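Local coordinates for DocCel5: Type I dockerin repeat domain from A. cellulolyticus family 5 endoglucanase WP_010249057 S51I, L52N mutant (Acetivibrio cellulolyticus, PDB 5NRM), which binds a type I cohesin of scaffoldin B through a calcium-dependent dockerin module, and so probably anchors a family 5 endoglucanase to the cellulosome, at residues 3-8 with 16-21; 9-14 with 53-58. One frame throughout, in Å; residues are numbered along the deposited sequence.

Contact 1 (3-8 with 16-21); sequences GDVDGN and FALMRN. With CA (calcium ion), chain C.
With CG1 anti to the carbonyl carbon (chi1 -56°), V5 turns that methyl to M19 of helix 13-23 and CG2 to L18. The V5 and L18 side chains pass each other in opposite senses, V5 CG2 lying 3.8 Å from L18 CB, whereas the chain of M19 crosses V5 at about a right angle and places M19 CG 4.1 Å from V5 CG1. L18 also touches the next loop residue: its CD1 rests 3.6 Å from D6 CB. This apolar patch is the tight part; V5 also touches F30, and M19 touches M55 of helix 49-59. The loop is the first half of a calcium-binding loop-helix unit of the EF-hand type, characteristic of dockerins. D4 OD1, D6 OD1 and N8 OD1 bind the calcium ion at 2.3 to 2.4 Å, and D15 and the carbonyl of S10 complete the site with a water. D6 OD1 additionally accepts from N8 N (3.1 Å, 153°) in an Asx turn, while D6 OD2 takes a bond from the calcium-bound water, so both oxygens fix its rotation. The patch opens on the side of D6 and L18, which are partly exposed, and the turn at G7 and N8 faces solvent.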
loop_
_atom_site.group_PDB
_atom_site.type_symbol
_atom_site.label_atom_id
_atom_site.label_comp_id
_atom_site.label_asym_id
_atom_site.label_seq_id
_atom_site.Cartn_x
_atom_site.Cartn_y
_atom_site.Cartn_z
ATOM N N GLY B 3 -8.829 11.516 10.341
ATOM C CA GLY B 3 -7.840 10.585 9.805
ATOM C C GLY B 3 -6.457 11.161 9.668
ATOM O O GLY B 3 -5.493 10.439 9.713
ATOM N N ASP B 4 -6.365 12.476 9.597
ATOM C CA ASP B 4 -5.047 13.091 9.287
ATOM C C ASP B 4 -4.398 13.418 10.655
ATOM O O ASP B 4 -4.238 14.574 11.063
ATOM C CB ASP B 4 -5.215 14.355 8.459
ATOM C CG ASP B 4 -3.873 14.944 8.039
ATOM O OD1 ASP B 4 -2.902 14.235 8.212
ATOM O OD2 ASP B 4 -3.828 16.139 7.633
ATOM N N VAL B 5 -3.999 12.382 11.391
ATOM C CA VAL B 5 -3.444 12.558 12.726
ATOM C C VAL B 5 -2.097 13.273 12.801
ATOM O O VAL B 5 -1.837 13.840 13.831
ATOM C CB VAL B 5 -3.396 11.188 13.525
ATOM C CG1 VAL B 5 -4.768 10.561 13.602
ATOM C CG2 VAL B 5 -2.396 10.237 12.973
ATOM N N ASP B 6 -1.305 13.330 11.724
ATOM C CA ASP B 6 -0.070 14.125 11.777
ATOM C C ASP B 6 -0.274 15.489 11.158
ATOM O O ASP B 6 0.650 16.267 11.188
ATOM C CB ASP B 6 1.152 13.464 11.146
ATOM C CG ASP B 6 1.022 13.227 9.633
ATOM O OD1 ASP B 6 0.128 13.725 8.995
ATOM O OD2 ASP B 6 1.945 12.515 9.166
ATOM N N GLY B 7 -1.456 15.809 10.647
ATOM C CA GLY B 7 -1.736 17.160 10.199
ATOM C C GLY B 7 -1.118 17.562 8.886
ATOM O O GLY B 7 -1.174 18.771 8.569
ATOM N N ASN B 8 -0.553 16.607 8.147
ATOM C CA ASN B 8 0.215 16.985 6.957
ATOM C C ASN B 8 -0.667 17.274 5.726
ATOM O O ASN B 8 -0.176 17.848 4.757
ATOM C CB ASN B 8 1.345 16.029 6.627
ATOM C CG ASN B 8 0.886 14.748 6.021
ATOM O OD1 ASN B 8 -0.316 14.408 6.053
ATOM N ND2 ASN B 8 1.804 14.024 5.434
ATOM N N PHE B 16 -1.690 6.000 9.837
ATOM C CA PHE B 16 -2.019 4.675 10.368
ATOM C C PHE B 16 -0.999 4.169 11.373
ATOM O O PHE B 16 -1.363 3.633 12.400
ATOM C CB PHE B 16 -2.069 3.760 9.151
ATOM C CG PHE B 16 -2.622 2.351 9.329
ATOM C CD1 PHE B 16 -3.826 2.127 9.910
ATOM C CD2 PHE B 16 -1.947 1.297 8.791
ATOM C CE1 PHE B 16 -4.344 0.848 9.967
ATOM C CE2 PHE B 16 -2.456 -0.011 8.870
ATOM C CZ PHE B 16 -3.661 -0.220 9.479
ATOM N N ALA B 17 0.270 4.360 11.075
ATOM C CA ALA B 17 1.333 4.049 12.005
ATOM C C ALA B 17 1.300 4.820 13.333
ATOM O O ALA B 17 1.512 4.262 14.441
ATOM C CB ALA B 17 2.672 4.213 11.334
ATOM N N LEU B 18 1.025 6.098 13.241
ATOM C CA LEU B 18 0.916 6.896 14.419
ATOM C C LEU B 18 -0.265 6.430 15.261
ATOM O O LEU B 18 -0.168 6.368 16.479
ATOM C CB LEU B 18 0.750 8.373 14.090
ATOM C CG LEU B 18 2.033 9.013 13.502
ATOM C CD1 LEU B 18 1.743 10.331 12.879
ATOM C CD2 LEU B 18 3.135 9.232 14.525
ATOM N N MET B 19 -1.366 6.123 14.624
ATOM C CA MET B 19 -2.492 5.554 15.360
ATOM C C MET B 19 -2.083 4.224 16.056
ATOM O O MET B 19 -2.492 3.927 17.165
ATOM C CB MET B 19 -3.613 5.280 14.438
ATOM C CG MET B 19 -4.222 6.529 13.899
ATOM S SD MET B 19 -5.657 6.135 12.889
ATOM C CE MET B 19 -6.759 5.561 14.229
ATOM N N ARG B 20 -1.246 3.415 15.362
ATOM C CA ARG B 20 -0.791 2.138 15.977
ATOM C C ARG B 20 0.063 2.438 17.193
ATOM O O ARG B 20 -0.138 1.848 18.266
ATOM C CB ARG B 20 0.025 1.310 14.963
ATOM C CG ARG B 20 0.426 -0.071 15.453
ATOM C CD ARG B 20 -0.773 -1.021 15.578
ATOM N NE ARG B 20 -0.334 -2.334 16.050
ATOM C CZ ARG B 20 -1.139 -3.275 16.529
ATOM N NH1 ARG B 20 -2.444 -3.118 16.455
ATOM N NH2 ARG B 20 -0.638 -4.406 17.000
ATOM N N ASN B 21 0.960 3.410 17.072
ATOM C CA ASN B 21 1.774 3.750 18.224
ATOM C C ASN B 21 0.958 4.269 19.369
ATOM O O ASN B 21 1.293 3.984 20.530
ATOM C CB ASN B 21 2.831 4.757 17.891
ATOM C CG ASN B 21 4.069 4.126 17.362
ATOM O OD1 ASN B 21 4.835 4.768 16.626
ATOM N ND2 ASN B 21 4.304 2.890 17.734
HETATM CA CA CA C . -1.344 12.712 7.414
HETATM O O HOH W 1 0.678 11.490 6.948
#

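Contact 2 (9-14 with 53-58). With CA (calcium ion), chain C.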
loop_
_atom_site.group_PDB
_atom_site.type_symbol
_atom_site.label_atom_id
_atom_site.label_comp_id
_atom_site.label_asym_id
_atom_site.label_seq_id
_atom_site.Cartn_x
_atom_site.Cartn_y
_atom_site.Cartn_z
ATOM N N GLY B 9 -1.966 17.049 5.820
ATOM C CA GLY B 9 -2.890 17.344 4.711
ATOM C C GLY B 9 -3.430 16.088 4.004
ATOM O O GLY B 9 -4.411 16.221 3.277
ATOM N N SER B 10 -2.838 14.933 4.218
ATOM C CA SER B 10 -3.289 13.721 3.555
ATOM C C SER B 10 -3.418 12.619 4.581
ATOM O O SER B 10 -2.675 12.608 5.584
ATOM C CB SER B 10 -2.264 13.311 2.521
ATOM O OG SER B 10 -2.694 12.096 1.845
ATOM N N ILE B 11 -4.349 11.693 4.344
ATOM C CA ILE B 11 -4.520 10.520 5.221
ATOM C C ILE B 11 -3.740 9.381 4.573
ATOM O O ILE B 11 -4.047 8.972 3.431
ATOM C CB ILE B 11 -6.026 10.150 5.328
ATOM C CG1 ILE B 11 -6.854 11.305 5.957
ATOM C CG2 ILE B 11 -6.133 8.862 6.141
ATOM C CD1 ILE B 11 -8.296 11.155 5.645
ATOM N N ASN B 12 -2.746 8.837 5.266
ATOM C CA ASN B 12 -1.895 7.836 4.659
ATOM C C ASN B 12 -1.340 6.874 5.717
ATOM O O ASN B 12 -1.789 6.872 6.870
ATOM C CB ASN B 12 -0.799 8.509 3.794
ATOM C CG ASN B 12 0.196 9.352 4.613
ATOM O OD1 ASN B 12 0.475 9.041 5.770
ATOM N ND2 ASN B 12 0.758 10.371 3.968
ATOM N N SER B 13 -0.432 6.006 5.276
ATOM C CA SER B 13 0.029 4.943 6.145
ATOM C C SER B 13 0.913 5.430 7.310
ATOM O O SER B 13 1.083 4.718 8.307
ATOM C CB SER B 13 0.802 3.881 5.324
ATOM O OG SER B 13 1.937 4.456 4.663
ATOM N N ILE B 14 1.424 6.647 7.195
ATOM C CA ILE B 14 2.113 7.252 8.368
ATOM C C ILE B 14 1.090 7.677 9.460
ATOM O O ILE B 14 1.344 7.451 10.635
ATOM C CB ILE B 14 3.070 8.380 7.949
ATOM C CG1 ILE B 14 4.257 7.736 7.142
ATOM C CG2 ILE B 14 3.483 9.178 9.155
ATOM C CD1 ILE B 14 5.246 8.723 6.518
ATOM N N ALA B 53 -8.835 -0.025 12.922
ATOM C CA ALA B 53 -9.473 -0.913 11.951
ATOM C C ALA B 53 -10.159 -0.132 10.848
ATOM O O ALA B 53 -10.081 -0.534 9.678
ATOM C CB ALA B 53 -10.463 -1.856 12.621
ATOM N N ILE B 54 -10.842 0.943 11.189
ATOM C CA ILE B 54 -11.540 1.794 10.231
ATOM C C ILE B 54 -10.562 2.516 9.289
ATOM O O ILE B 54 -10.847 2.611 8.067
ATOM C CB ILE B 54 -12.501 2.802 10.915
ATOM C CG1 ILE B 54 -13.735 2.138 11.500
ATOM C CG2 ILE B 54 -12.969 3.949 10.013
ATOM C CD1 ILE B 54 -14.515 2.990 12.499
ATOM N N MET B 55 -9.473 3.048 9.822
ATOM C CA MET B 55 -8.481 3.699 8.973
ATOM C C MET B 55 -7.960 2.684 7.959
ATOM O O MET B 55 -7.703 3.067 6.775
ATOM C CB MET B 55 -7.322 4.430 9.702
ATOM C CG MET B 55 -6.457 5.402 8.690
ATOM S SD MET B 55 -5.105 6.027 9.694
ATOM C CE MET B 55 -6.093 7.502 10.162
ATOM N N ARG B 56 -7.741 1.430 8.392
ATOM C CA ARG B 56 -7.248 0.386 7.472
ATOM C C ARG B 56 -8.258 0.214 6.323
ATOM O O ARG B 56 -7.863 0.183 5.163
ATOM C CB ARG B 56 -6.980 -0.980 8.176
ATOM C CG ARG B 56 -6.543 -2.125 7.204
ATOM C CD ARG B 56 -6.041 -3.387 7.969
ATOM N NE ARG B 56 -5.715 -4.587 7.117
ATOM C CZ ARG B 56 -4.456 -4.986 6.780
ATOM N NH1 ARG B 56 -3.331 -4.313 7.213
ATOM N NH2 ARG B 56 -4.297 -6.013 6.013
ATOM N N MET B 57 -9.543 0.156 6.635
ATOM C CA MET B 57 -10.578 0.013 5.588
ATOM C C MET B 57 -10.522 1.192 4.632
ATOM O O MET B 57 -10.635 1.027 3.432
ATOM C CB MET B 57 -11.968 -0.050 6.169
ATOM C CG MET B 57 -12.216 -1.308 6.943
ATOM S SD MET B 57 -13.748 -1.198 7.959
ATOM C CE MET B 57 -14.973 -0.487 6.852
ATOM N N TYR B 58 -10.319 2.405 5.147
ATOM C CA TYR B 58 -10.231 3.590 4.287
ATOM C C TYR B 58 -9.017 3.536 3.349
ATOM O O TYR B 58 -9.100 3.824 2.126
ATOM C CB TYR B 58 -10.221 4.902 5.131
ATOM C CG TYR B 58 -9.976 6.144 4.353
ATOM C CD1 TYR B 58 -11.021 6.813 3.734
ATOM C CD2 TYR B 58 -8.695 6.645 4.213
ATOM C CE1 TYR B 58 -10.772 7.964 2.998
ATOM C CE2 TYR B 58 -8.456 7.784 3.481
ATOM C CZ TYR B 58 -9.522 8.426 2.893
ATOM O OH TYR B 58 -9.184 9.528 2.139
HETATM CA CA CA C . -1.344 12.712 7.414
HETATM O O HOH W 1 0.678 11.490 6.948
#
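With CG1 beside the backbone N (chi1 -62°) and CG2 anti to that N, I11 can offer both branches to Y58, whose own CG is anti to its backbone N (chi1 173°) and carries the ring out to meet them. The two side chains cross at about a right angle. I11 CG2 approaches the ring obliquely, 3.7 Å from Y58 CE2, and I11 CD1 reaches on to the phenol end, 4.0 Å from Y58 OH. The same CG2 also comes near M55, though the position of the M55 methyl is uncertain. On either side of I11 the chain serves the calcium site: S10 O binds the ion at 2.3 Å, and N12 OD1 takes a bond of 2.7 Å from the oxygen of water 1, a calcium ligand. N12 is also the N-cap of helix 13-23, its OD1 accepting from I14 N (2.9 Å). At the helix start, S13 OG hydrogen-bonds D36 and T34 of the cohesin chain bound to the dockerin. The contact thus joins the end of the first calcium loop to helix 49-59, where M55 also packs on D15 and F16 of helix 13-23 and the Y58 ring meets that of F66.

Overall arrangement
From the N terminus the chain first winds round a calcium ion, with residues 3-8 supplying three side-chain ligands and 9-14 the next, a carbonyl, before helix 13-23 begins. Contact 1 closes this short loop by folding its start back on the helix that follows it. Contact 2 makes a far longer closure, spanning 38 intervening residues, and brings helix 49-59 of the second calcium-binding half against the first. The two contacts cross rather than nest, because 9-14 lies between the segments of contact 1 while 53-58 lies beyond both. Their centres are 8 Å apart; they share the ion and water 1, and a probable hydrogen bond from G9 N to D4 OD2 links them.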